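Local coordinates for uncharacterized protein (PDB 2B4W) that is of unknown function but belongs to the DUF1861 family, whose clan relatives among the beta-fructosidases share a five-bladed beta-propeller fold, so it may act on carbohydrates, at residues C33-S38 / V192-L197; R48-K51 / A57-V60; D83-K88 / G112-G117; M93-T98 / D120-F125. All coordinates share one frame; numbering follows the deposited sequence.

Contact 1. Residues C33-S38 / V192-L197; sequences CSVPFS and VNQAYL
Val35 meets Gln194 and Tyr196, and these three buried side chains make the whole contact. The van der Waals part uses the two methyls of Val35 separately. CG1 lies 3.6 Å from Gln194 OE1 and also touches the amide carbon CD. CG2 lies 3.9 Å from Tyr196 OH. The valine and the glutamine cross at about a right angle, whereas the valine and the tyrosine come from opposite directions. The Gln194 chain first runs out with CG anti to the backbone N (chi1 -168°). It then bends at chi2 (73°), which swings the amide round beside the valine.

The polar part runs through one water. It accepts from Val35 N at 2.9 Å and donates to Gln194 OE1 at 2.6 Å. No direct hydrogen bond joins the two segments. The other polar ends are held from outside: Gln194 NE2 bonds to Ile86 O, and Tyr196 OH to Ile269 O. The two ends of the Gln194 amide thus have different partners, which should fix its rotation. Ser34 OG bonds to Val35 O at 3.1 Å, with the donor above the carbonyl plane.

Asn193 and Gln194 form a classic beta bulge facing Ile206 of strand 203-211. The contact lies close to the centre of the molecule. Here the loop before strand 37-39 meets strand 188-198, with Ile86 of strand 84-89 alongside Val35.

Contact 2. Residues R48-K51 / A57-V60; sequences RVEK and ASHV
Val49 and His59 form an antiparallel hydrogen-bonded pair in the beta hairpin of strands 42-50 and 59-67. Val49 N donates to His59 O at 3.0 Å. His59 N donates back to Val49 O at 3.1 Å. Arg48 and Val60 make the adjacent non-hydrogen-bonded pair.

The side chains of Val49 and His59 also meet on their face of the sheet. Val49 CB sits over one face of the imidazole, 3.8 Å from its centroid, in a CH-pi contact. CB is displaced toward the rim of the ring, and Val49 CG1 comes 3.4 Å from His59 CE1. His59 CG stands between its backbone N and carbonyl carbon (chi1 63°), and this folds the ring back over the valine. Ser58 CA adds a CA-H...O contact to Val49 O at 3.2 Å.

On the opposite face from Val49, the Arg48 chain is extended from CG to NE and runs alongside Ser58. Ser58 OG lies at the edge of its guanidinium, 3.5 Å from Arg48 NE. The placing of Glu50 OE2 beside Ser58 is doubtful. Outside the hairpin, Arg48 NH1 forms a salt bridge with Asp83 OD1. Glu50 OE1 bonds to Tyr31 OH and pairs with Lys256 NZ.

One water donates to both Val49 O and Ala57 O, and it lies in the imidazole plane, 2.6 Å from His59 ND1.

Contact 3. Residues D83-K88 / G112-G117; sequences DPYIAK and GYFYRG
Tyr85 and Phe114 meet in an offset edge-to-face pair within a four-stranded antiparallel sheet, arranged as in one blade of a beta-propeller. Strand 92-100 lies between their two strands. Strands 84-88 and 112-116 therefore run in broadly the same direction, their axes at 44° and no nearer than 9.4 Å.

Tyr85 has the most surface buried here. It turns the CE2 edge of its ring toward the face of Phe114. The centroids are 5.7 Å apart and the planes are 81° from each other, so the rings stand nearly square. Tyr85 CE2 lies 3.9 Å from Phe114 CE2. The hydroxyl approaches the phenylalanine more closely, with Tyr85 OH 3.5 Å from Phe114 CZ.

Phe114 reaches across with CG anti to its carbonyl carbon (chi1 -74°). Tyr85 is paired through its backbone with Gly96 of the middle strand, which places no side chain between the rings. Arg136 makes a cation-pi contact with Tyr85, and Ile135 and Phe125 pack on Phe114.

Gly112 is the third partner. Its CA lies 4.2 Å from Tyr85 OH.

Contact 4. Residues M93-T98 / D120-F125; sequences MIFGGT and DELTYF
This contact joins the second and fourth strands of the antiparallel sheet formed by 84-89, 92-100, 110-116 and 121-127. The sheet has the order and connections of a beta-propeller blade. Strand 110-116 separates the two partners, so their side chains meet across it. Strands 93-98 and 121-125 run at 65° to each other, a mark of strong twist, and their axes approach to 8.1 Å.

Leu122 carries most of the contact and divides its methyls between two residues. Leu122 CD1 lies 3.7 Å from Phe95 CG. It is 4.1 Å from the centroid of the Phe95 ring and off-centre, in a CH-pi contact. Leu122 CD2 lies 4.0 Å from Met93 SE; this residue is selenomethionine. Phe95 and Leu122 cross at about a right angle. The Met93 chain is extended through chi1 and chi2 and then turns at chi3 (-91°), leaving the selenium beside the leucine. Tyr46 of strand 42-50 touches Met93, Phe95 and Leu122.

Ile94 and Phe125 meet on the other side of the sheet. Ile94 CD1 lies 4.3 Å from Phe125 CE1, a looser approach. Phe125 is also held by a cation-pi contact with Arg116.

No hydrogen bond or ion pair crosses between the two segments. Their attraction rests on dispersion and on excluding water from apolar surfaces. Because both sides of the sheet are used, the bridging strand 110-116 has apolar contacts above and below it.

In the fold
Contact 1 lies nearest the centre of the chain and links distant parts of it. Contacts 3 and 4 share one sheet, each skipping over a strand, and their centres are about 5 Å apart. Probable backbone hydrogen bonds, such as Phe125 N with Phe114 O at 2.8 Å, knit them together. Contact 2 is a hairpin end about 16 Å from the centre, and it is partly open to solvent. Chemistry follows place. Contacts 3 and 4 are mostly aromatic and aliphatic, contact 1 adds a water bridge, and contact 2 is rich in backbone bonds, charges and waters. Packing joins neighbours: Phe37 CB is 3.5 Å from Ile86 CD1, and Val60 CG2 is 3.8 Å from Pro84 CG.

Contact 1. Residues C33-S38 / V192-L197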
loop_
_atom_site.group_PDB
_atom_site.type_symbol
_atom_site.label_atom_id
_atom_site.label_comp_id
_atom_site.label_asym_id
_atom_site.label_seq_id
_atom_site.Cartn_x
_atom_site.Cartn_y
_atom_site.Cartn_z
ATOM N N CYS A 33 -6.760 -0.088 -2.372
ATOM C CA CYS A 33 -7.165 0.350 -1.034
ATOM C C CYS A 33 -5.951 0.615 -0.163
ATOM O O CYS A 33 -4.828 0.230 -0.502
ATOM C CB CYS A 33 -8.037 -0.737 -0.425
ATOM S SG CYS A 33 -9.658 -0.902 -1.244
ATOM N N SER A 34 -6.186 1.248 0.989
ATOM C CA SER A 34 -5.161 1.232 2.023
ATOM C C SER A 34 -5.060 -0.169 2.618
ATOM O O SER A 34 -5.900 -1.041 2.354
ATOM C CB SER A 34 -5.456 2.197 3.162
ATOM O OG SER A 34 -6.674 1.907 3.783
ATOM N N VAL A 35 -4.067 -0.392 3.475
ATOM C CA VAL A 35 -4.164 -1.655 4.243
ATOM C C VAL A 35 -5.347 -1.551 5.163
ATOM O O VAL A 35 -5.701 -0.448 5.622
ATOM C CB VAL A 35 -2.870 -1.908 5.031
ATOM C CG1 VAL A 35 -2.691 -0.813 6.058
ATOM C CG2 VAL A 35 -2.929 -3.259 5.701
ATOM N N PRO A 36 -6.081 -2.597 5.508
ATOM C CA PRO A 36 -7.088 -2.396 6.556
ATOM C C PRO A 36 -6.498 -1.931 7.879
ATOM O O PRO A 36 -5.305 -2.066 8.141
ATOM C CB PRO A 36 -7.681 -3.812 6.719
ATOM C CG PRO A 36 -7.517 -4.366 5.330
ATOM C CD PRO A 36 -6.100 -3.967 4.982
ATOM N N PHE A 37 -7.356 -1.390 8.752
ATOM C CA PHE A 37 -6.900 -0.882 10.050
ATOM C C PHE A 37 -8.081 -1.034 11.000
ATOM O O PHE A 37 -9.138 -1.446 10.512
ATOM C CB PHE A 37 -6.441 0.573 10.026
ATOM C CG PHE A 37 -7.509 1.575 9.593
ATOM C CD1 PHE A 37 -7.812 1.791 8.255
ATOM C CD2 PHE A 37 -8.206 2.299 10.534
ATOM C CE1 PHE A 37 -8.785 2.713 7.892
ATOM C CE2 PHE A 37 -9.169 3.225 10.199
ATOM C CZ PHE A 37 -9.459 3.440 8.858
ATOM N N SER A 38 -7.926 -0.719 12.274
ATOM C CA SER A 38 -9.089 -0.779 13.174
ATOM C C SER A 38 -9.281 0.540 13.900
ATOM O O SER A 38 -8.317 1.242 14.210
ATOM C CB SER A 38 -8.909 -1.936 14.172
ATOM O OG SER A 38 -8.877 -1.430 15.490
ATOM N N VAL A 192 6.972 0.815 -2.765
ATOM C CA VAL A 192 6.563 0.369 -1.453
ATOM C C VAL A 192 5.123 0.847 -1.275
ATOM O O VAL A 192 4.790 1.972 -1.624
ATOM C CB VAL A 192 7.453 0.898 -0.331
ATOM C CG1 VAL A 192 6.867 0.522 1.032
ATOM C CG2 VAL A 192 8.873 0.366 -0.454
ATOM N N ASN A 193 4.271 -0.020 -0.772
ATOM C CA ASN A 193 2.869 0.302 -0.546
ATOM C C ASN A 193 2.583 0.323 0.952
ATOM O O ASN A 193 1.806 1.130 1.434
ATOM C CB ASN A 193 1.972 -0.699 -1.263
ATOM C CG ASN A 193 1.946 -0.454 -2.769
ATOM O OD1 ASN A 193 2.711 -1.058 -3.508
ATOM N ND2 ASN A 193 1.057 0.456 -3.155
ATOM N N GLN A 194 3.211 -0.589 1.693
ATOM C CA GLN A 194 3.100 -0.602 3.146
ATOM C C GLN A 194 4.419 -1.133 3.718
ATOM O O GLN A 194 4.859 -2.227 3.321
ATOM C CB GLN A 194 1.894 -1.416 3.606
ATOM C CG GLN A 194 1.522 -1.269 5.084
ATOM C CD GLN A 194 0.889 0.084 5.330
ATOM O OE1 GLN A 194 0.242 0.634 4.439
ATOM N NE2 GLN A 194 1.071 0.649 6.513
ATOM N N ALA A 195 4.991 -0.330 4.612
ATOM C CA ALA A 195 6.160 -0.669 5.412
ATOM C C ALA A 195 5.806 -1.024 6.856
ATOM O O ALA A 195 4.939 -0.470 7.523
ATOM C CB ALA A 195 7.204 0.439 5.393
ATOM N N TYR A 196 6.528 -2.017 7.364
ATOM C CA TYR A 196 6.362 -2.609 8.677
ATOM C C TYR A 196 7.677 -2.615 9.448
ATOM O O TYR A 196 8.710 -2.875 8.831
ATOM C CB TYR A 196 5.883 -4.066 8.575
ATOM C CG TYR A 196 4.530 -4.158 7.878
ATOM C CD1 TYR A 196 4.415 -4.143 6.507
ATOM C CD2 TYR A 196 3.370 -4.236 8.649
ATOM C CE1 TYR A 196 3.184 -4.225 5.876
ATOM C CE2 TYR A 196 2.142 -4.311 8.034
ATOM C CZ TYR A 196 2.056 -4.306 6.654
ATOM O OH TYR A 196 0.813 -4.370 6.053
ATOM N N LEU A 197 7.592 -2.361 10.749
ATOM C CA LEU A 197 8.749 -2.526 11.613
ATOM C C LEU A 197 8.794 -3.956 12.146
ATOM O O LEU A 197 7.815 -4.464 12.685
ATOM C CB LEU A 197 8.734 -1.569 12.803
ATOM C CG LEU A 197 9.796 -1.803 13.892
ATOM C CD1 LEU A 197 11.172 -1.510 13.318
ATOM C CD2 LEU A 197 9.531 -0.950 15.126
HETATM O O HOH W 1 -2.020 1.681 3.649
#

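Contact 2. Residues R48-K51 / A57-V60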
loop_
_atom_site.group_PDB
_atom_site.type_symbol
_atom_site.label_atom_id
_atom_site.label_comp_id
_atom_site.label_asym_id
_atom_site.label_seq_id
_atom_site.Cartn_x
_atom_site.Cartn_y
_atom_site.Cartn_z
ATOM N N ARG A 48 -10.043 3.558 -3.118
ATOM C CA ARG A 48 -10.050 4.453 -4.273
ATOM C C ARG A 48 -11.281 4.102 -5.089
ATOM O O ARG A 48 -11.448 2.930 -5.474
ATOM C CB ARG A 48 -8.760 4.337 -5.051
ATOM C CG ARG A 48 -8.674 4.892 -6.441
ATOM C CD ARG A 48 -7.430 4.405 -7.203
ATOM N NE ARG A 48 -7.282 5.148 -8.424
ATOM C CZ ARG A 48 -6.304 5.388 -9.241
ATOM N NH1 ARG A 48 -5.084 4.914 -9.127
ATOM N NH2 ARG A 48 -6.561 6.177 -10.295
ATOM N N VAL A 49 -12.164 5.047 -5.236
ATOM C CA VAL A 49 -13.454 4.965 -5.877
ATOM C C VAL A 49 -13.479 5.760 -7.190
ATOM O O VAL A 49 -13.304 6.967 -7.278
ATOM C CB VAL A 49 -14.559 5.459 -4.931
ATOM C CG1 VAL A 49 -15.928 5.102 -5.486
ATOM C CG2 VAL A 49 -14.327 4.821 -3.566
ATOM N N GLU A 50 -13.714 5.006 -8.262
ATOM C CA GLU A 50 -13.683 5.546 -9.609
ATOM C C GLU A 50 -14.517 4.656 -10.523
ATOM O O GLU A 50 -14.567 3.433 -10.385
ATOM C CB GLU A 50 -12.234 5.689 -10.025
ATOM C CG GLU A 50 -11.965 6.139 -11.460
ATOM C CD GLU A 50 -10.467 6.178 -11.712
ATOM O OE1 GLU A 50 -9.878 5.129 -12.001
ATOM O OE2 GLU A 50 -9.859 7.258 -11.611
ATOM N N LYS A 51 -15.181 5.335 -11.443
ATOM C CA LYS A 51 -15.912 4.793 -12.576
ATOM C C LYS A 51 -14.994 3.983 -13.466
ATOM O O LYS A 51 -13.877 4.377 -13.809
ATOM C CB LYS A 51 -16.550 5.950 -13.361
ATOM C CG LYS A 51 -18.027 6.123 -13.048
ATOM C CD LYS A 51 -18.790 6.983 -14.033
ATOM C CE LYS A 51 -18.642 6.687 -15.502
ATOM N NZ LYS A 51 -19.878 6.404 -16.280
ATOM N N ALA A 57 -10.194 10.149 -12.356
ATOM C CA ALA A 57 -11.468 10.604 -11.837
ATOM C C ALA A 57 -11.921 9.865 -10.566
ATOM O O ALA A 57 -13.071 9.427 -10.497
ATOM C CB ALA A 57 -12.567 10.419 -12.876
ATOM N N SER A 58 -11.008 9.744 -9.617
ATOM C CA SER A 58 -11.153 9.084 -8.336
ATOM C C SER A 58 -11.368 10.078 -7.210
ATOM O O SER A 58 -10.933 11.209 -7.357
ATOM C CB SER A 58 -9.889 8.253 -8.038
ATOM O OG SER A 58 -9.635 7.607 -9.267
ATOM N N HIS A 59 -12.026 9.559 -6.189
ATOM C CA HIS A 59 -12.073 10.159 -4.871
ATOM C C HIS A 59 -11.790 9.026 -3.874
ATOM O O HIS A 59 -11.713 7.870 -4.291
ATOM C CB HIS A 59 -13.407 10.840 -4.598
ATOM C CG HIS A 59 -14.562 9.887 -4.593
ATOM N ND1 HIS A 59 -15.056 9.293 -5.724
ATOM C CD2 HIS A 59 -15.316 9.420 -3.580
ATOM C CE1 HIS A 59 -16.067 8.508 -5.418
ATOM N NE2 HIS A 59 -16.260 8.562 -4.099
ATOM N N VAL A 60 -11.628 9.342 -2.603
ATOM C CA VAL A 60 -11.392 8.296 -1.622
ATOM C C VAL A 60 -12.545 8.246 -0.626
ATOM O O VAL A 60 -13.016 9.268 -0.126
ATOM C CB VAL A 60 -10.097 8.491 -0.813
ATOM C CG1 VAL A 60 -10.169 7.643 0.459
ATOM C CG2 VAL A 60 -8.871 8.175 -1.650
HETATM O O HOH W 2 -14.329 9.830 -8.110
HETATM O O HOH W 3 -15.093 8.513 -11.428
#

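Contact 3. Residues D83-K88 / G112-G117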
loop_
_atom_site.group_PDB
_atom_site.type_symbol
_atom_site.label_atom_id
_atom_site.label_comp_id
_atom_site.label_asym_id
_atom_site.label_seq_id
_atom_site.Cartn_x
_atom_site.Cartn_y
_atom_site.Cartn_z
ATOM N N ASP A 83 -5.353 6.183 -4.693
ATOM C CA ASP A 83 -4.464 5.257 -4.001
ATOM C C ASP A 83 -4.168 5.643 -2.555
ATOM O O ASP A 83 -3.036 6.046 -2.260
ATOM C CB ASP A 83 -3.127 5.166 -4.723
ATOM C CG ASP A 83 -3.305 4.775 -6.178
ATOM O OD1 ASP A 83 -4.419 4.314 -6.492
ATOM O OD2 ASP A 83 -2.345 4.944 -6.953
ATOM N N PRO A 84 -5.159 5.525 -1.687
ATOM C CA PRO A 84 -4.939 5.930 -0.288
ATOM C C PRO A 84 -4.001 4.963 0.444
ATOM O O PRO A 84 -3.798 3.823 0.035
ATOM C CB PRO A 84 -6.333 5.901 0.301
ATOM C CG PRO A 84 -7.118 4.992 -0.572
ATOM C CD PRO A 84 -6.509 4.986 -1.934
ATOM N N TYR A 85 -3.381 5.419 1.524
ATOM C CA TYR A 85 -2.371 4.677 2.271
ATOM C C TYR A 85 -2.205 5.240 3.682
ATOM O O TYR A 85 -2.361 6.431 3.922
ATOM C CB TYR A 85 -1.002 4.632 1.615
ATOM C CG TYR A 85 -0.308 5.916 1.274
ATOM C CD1 TYR A 85 -0.642 6.546 0.073
ATOM C CD2 TYR A 85 0.649 6.504 2.091
ATOM C CE1 TYR A 85 -0.020 7.731 -0.280
ATOM C CE2 TYR A 85 1.264 7.690 1.736
ATOM C CZ TYR A 85 0.922 8.296 0.544
ATOM O OH TYR A 85 1.501 9.476 0.139
ATOM N N ILE A 86 -1.880 4.335 4.609
ATOM C CA ILE A 86 -1.862 4.739 6.007
ATOM C C ILE A 86 -0.609 4.232 6.719
ATOM O O ILE A 86 0.070 3.307 6.298
ATOM C CB ILE A 86 -3.066 4.233 6.832
ATOM C CG1 ILE A 86 -3.243 2.706 6.784
ATOM C CG2 ILE A 86 -4.358 4.936 6.473
ATOM C CD1 ILE A 86 -4.325 2.229 7.749
ATOM N N ALA A 87 -0.364 4.902 7.842
ATOM C CA ALA A 87 0.700 4.510 8.755
ATOM C C ALA A 87 0.342 5.019 10.143
ATOM O O ALA A 87 -0.452 5.949 10.258
ATOM C CB ALA A 87 2.055 4.999 8.309
ATOM N N LYS A 88 0.915 4.367 11.153
ATOM C CA LYS A 88 0.806 4.841 12.528
ATOM C C LYS A 88 2.164 5.363 12.987
ATOM O O LYS A 88 3.164 4.655 12.987
ATOM C CB LYS A 88 0.281 3.760 13.460
ATOM C CG LYS A 88 0.072 4.102 14.917
ATOM C CD LYS A 88 -0.250 2.844 15.748
ATOM C CE LYS A 88 0.989 2.338 16.445
ATOM N NZ LYS A 88 0.791 1.012 17.115
ATOM N N GLY A 112 2.087 13.479 -3.664
ATOM C CA GLY A 112 1.724 12.720 -2.468
ATOM C C GLY A 112 1.341 13.733 -1.380
ATOM O O GLY A 112 2.229 14.483 -0.969
ATOM N N TYR A 113 0.092 13.757 -0.958
ATOM C CA TYR A 113 -0.480 14.572 0.094
ATOM C C TYR A 113 -0.592 13.800 1.416
ATOM O O TYR A 113 -1.032 12.645 1.387
ATOM C CB TYR A 113 -1.888 15.055 -0.250
ATOM C CG TYR A 113 -2.057 16.354 -0.977
ATOM C CD1 TYR A 113 -1.065 16.911 -1.774
ATOM C CD2 TYR A 113 -3.270 17.030 -0.850
ATOM C CE1 TYR A 113 -1.281 18.114 -2.424
ATOM C CE2 TYR A 113 -3.491 18.229 -1.498
ATOM C CZ TYR A 113 -2.487 18.762 -2.281
ATOM O OH TYR A 113 -2.732 19.957 -2.919
ATOM N N PHE A 114 -0.221 14.448 2.515
ATOM C CA PHE A 114 -0.166 13.845 3.842
ATOM C C PHE A 114 -1.017 14.649 4.826
ATOM O O PHE A 114 -0.967 15.877 4.831
ATOM C CB PHE A 114 1.260 13.749 4.396
ATOM C CG PHE A 114 2.114 12.676 3.744
ATOM C CD1 PHE A 114 2.780 12.928 2.556
ATOM C CD2 PHE A 114 2.227 11.435 4.353
ATOM C CE1 PHE A 114 3.552 11.941 1.977
ATOM C CE2 PHE A 114 3.011 10.452 3.781
ATOM C CZ PHE A 114 3.653 10.705 2.593
ATOM N N TYR A 115 -1.760 13.923 5.626
ATOM C CA TYR A 115 -2.729 14.341 6.612
ATOM C C TYR A 115 -2.423 13.605 7.916
ATOM O O TYR A 115 -1.942 12.467 7.879
ATOM C CB TYR A 115 -4.178 14.024 6.247
ATOM C CG TYR A 115 -4.613 14.495 4.889
ATOM C CD1 TYR A 115 -4.091 13.889 3.756
ATOM C CD2 TYR A 115 -5.528 15.529 4.738
ATOM C CE1 TYR A 115 -4.467 14.298 2.498
ATOM C CE2 TYR A 115 -5.914 15.956 3.473
ATOM C CZ TYR A 115 -5.375 15.327 2.366
ATOM O OH TYR A 115 -5.723 15.701 1.088
ATOM N N ARG A 116 -2.725 14.261 9.019
ATOM C CA ARG A 116 -2.500 13.608 10.314
ATOM C C ARG A 116 -3.743 13.761 11.178
ATOM O O ARG A 116 -4.572 14.658 10.987
ATOM C CB ARG A 116 -1.273 14.170 11.023
ATOM C CG ARG A 116 -1.362 15.657 11.334
ATOM C CD ARG A 116 0.023 16.206 11.688
ATOM N NE ARG A 116 0.378 15.818 13.053
ATOM C CZ ARG A 116 1.600 15.779 13.566
ATOM N NH1 ARG A 116 2.660 16.116 12.841
ATOM N NH2 ARG A 116 1.758 15.397 14.831
ATOM N N GLY A 117 -3.882 12.848 12.132
ATOM C CA GLY A 117 -4.998 12.942 13.045
ATOM C C GLY A 117 -5.541 11.596 13.485
ATOM O O GLY A 117 -4.809 10.651 13.770
#

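Contact 4. Residues M93-T98 / D120-F125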
loop_
_atom_site.group_PDB
_atom_site.type_symbol
_atom_site.label_atom_id
_atom_site.label_comp_id
_atom_site.label_asym_id
_atom_site.label_seq_id
_atom_site.Cartn_x
_atom_site.Cartn_y
_atom_site.Cartn_z
HETATM N N MSE A 93 -2.678 8.428 13.204
HETATM C CA MSE A 93 -2.743 8.118 11.789
HETATM C C MSE A 93 -2.063 9.253 10.997
HETATM O O MSE A 93 -2.339 10.426 11.237
HETATM C CB MSE A 93 -4.185 7.910 11.322
HETATM C CG MSE A 93 -4.297 7.516 9.849
HETATM SE SE MSE A 93 -6.090 7.318 9.174
HETATM C CE MSE A 93 -6.091 5.435 9.621
ATOM N N ILE A 94 -1.206 8.863 10.086
ATOM C CA ILE A 94 -0.610 9.550 8.968
ATOM C C ILE A 94 -1.244 8.911 7.721
ATOM O O ILE A 94 -0.916 7.781 7.367
ATOM C CB ILE A 94 0.897 9.474 8.940
ATOM C CG1 ILE A 94 1.602 10.076 10.159
ATOM C CG2 ILE A 94 1.460 10.139 7.676
ATOM C CD1 ILE A 94 0.935 11.328 10.679
ATOM N N PHE A 95 -2.165 9.660 7.146
ATOM C CA PHE A 95 -2.949 9.266 5.983
ATOM C C PHE A 95 -2.477 10.053 4.758
ATOM O O PHE A 95 -2.209 11.247 4.864
ATOM C CB PHE A 95 -4.419 9.494 6.216
ATOM C CG PHE A 95 -5.325 9.482 4.991
ATOM C CD1 PHE A 95 -5.840 8.294 4.497
ATOM C CD2 PHE A 95 -5.689 10.649 4.340
ATOM C CE1 PHE A 95 -6.700 8.284 3.402
ATOM C CE2 PHE A 95 -6.544 10.655 3.255
ATOM C CZ PHE A 95 -7.072 9.465 2.789
ATOM N N GLY A 96 -2.391 9.359 3.635
ATOM C CA GLY A 96 -1.960 9.992 2.410
ATOM C C GLY A 96 -2.656 9.440 1.196
ATOM O O GLY A 96 -3.334 8.412 1.117
ATOM N N GLY A 97 -2.469 10.187 0.125
ATOM C CA GLY A 97 -3.068 9.830 -1.144
ATOM C C GLY A 97 -2.425 10.701 -2.223
ATOM O O GLY A 97 -1.733 11.647 -1.840
ATOM N N THR A 98 -2.692 10.309 -3.459
ATOM C CA THR A 98 -2.223 11.061 -4.616
ATOM C C THR A 98 -3.215 12.162 -4.975
ATOM O O THR A 98 -4.383 11.835 -5.220
ATOM C CB THR A 98 -2.041 10.219 -5.890
ATOM O OG1 THR A 98 -1.126 9.156 -5.631
ATOM C CG2 THR A 98 -1.452 11.109 -6.993
ATOM N N ASP A 120 -11.087 9.693 11.455
ATOM C CA ASP A 120 -12.252 10.521 11.545
ATOM C C ASP A 120 -11.984 12.023 11.382
ATOM O O ASP A 120 -12.866 12.774 10.974
ATOM C CB ASP A 120 -12.898 10.333 12.931
ATOM C CG ASP A 120 -14.200 9.612 12.972
ATOM O OD1 ASP A 120 -15.106 9.761 12.130
ATOM O OD2 ASP A 120 -14.429 8.906 14.003
ATOM N N GLU A 121 -10.769 12.441 11.736
ATOM C CA GLU A 121 -10.373 13.842 11.645
ATOM C C GLU A 121 -8.924 13.994 11.185
ATOM O O GLU A 121 -7.982 14.022 11.979
ATOM C CB GLU A 121 -10.556 14.563 12.980
ATOM C CG GLU A 121 -11.991 14.880 13.371
ATOM C CD GLU A 121 -12.146 15.210 14.847
ATOM O OE1 GLU A 121 -11.764 16.327 15.276
ATOM O OE2 GLU A 121 -12.650 14.335 15.594
ATOM N N LEU A 122 -8.762 14.106 9.875
ATOM C CA LEU A 122 -7.466 14.188 9.228
ATOM C C LEU A 122 -7.152 15.580 8.728
ATOM O O LEU A 122 -7.931 16.220 8.035
ATOM C CB LEU A 122 -7.412 13.178 8.071
ATOM C CG LEU A 122 -7.565 11.724 8.550
ATOM C CD1 LEU A 122 -7.819 10.761 7.411
ATOM C CD2 LEU A 122 -6.326 11.319 9.360
ATOM N N THR A 123 -5.986 16.069 9.114
ATOM C CA THR A 123 -5.656 17.456 8.808
ATOM C C THR A 123 -4.441 17.477 7.886
ATOM O O THR A 123 -3.417 16.957 8.302
ATOM C CB THR A 123 -5.343 18.284 10.067
ATOM O OG1 THR A 123 -6.480 18.337 10.937
ATOM C CG2 THR A 123 -5.026 19.731 9.687
ATOM N N TYR A 124 -4.593 18.047 6.694
ATOM C CA TYR A 124 -3.462 18.157 5.785
ATOM C C TYR A 124 -2.256 18.737 6.500
ATOM O O TYR A 124 -2.371 19.699 7.265
ATOM C CB TYR A 124 -3.859 19.029 4.569
ATOM C CG TYR A 124 -2.660 19.322 3.691
ATOM C CD1 TYR A 124 -2.237 18.375 2.773
ATOM C CD2 TYR A 124 -1.954 20.517 3.762
ATOM C CE1 TYR A 124 -1.146 18.617 1.957
ATOM C CE2 TYR A 124 -0.858 20.764 2.961
ATOM C CZ TYR A 124 -0.459 19.807 2.055
ATOM O OH TYR A 124 0.629 20.054 1.259
ATOM N N PHE A 125 -1.046 18.215 6.287
ATOM C CA PHE A 125 0.075 18.959 6.871
ATOM C C PHE A 125 1.249 19.051 5.901
ATOM O O PHE A 125 2.103 19.932 6.072
ATOM C CB PHE A 125 0.512 18.412 8.238
ATOM C CG PHE A 125 1.248 17.084 8.225
ATOM C CD1 PHE A 125 0.541 15.908 8.040
ATOM C CD2 PHE A 125 2.616 16.974 8.390
ATOM C CE1 PHE A 125 1.187 14.688 8.015
ATOM C CE2 PHE A 125 3.282 15.762 8.379
ATOM C CZ PHE A 125 2.553 14.603 8.176
#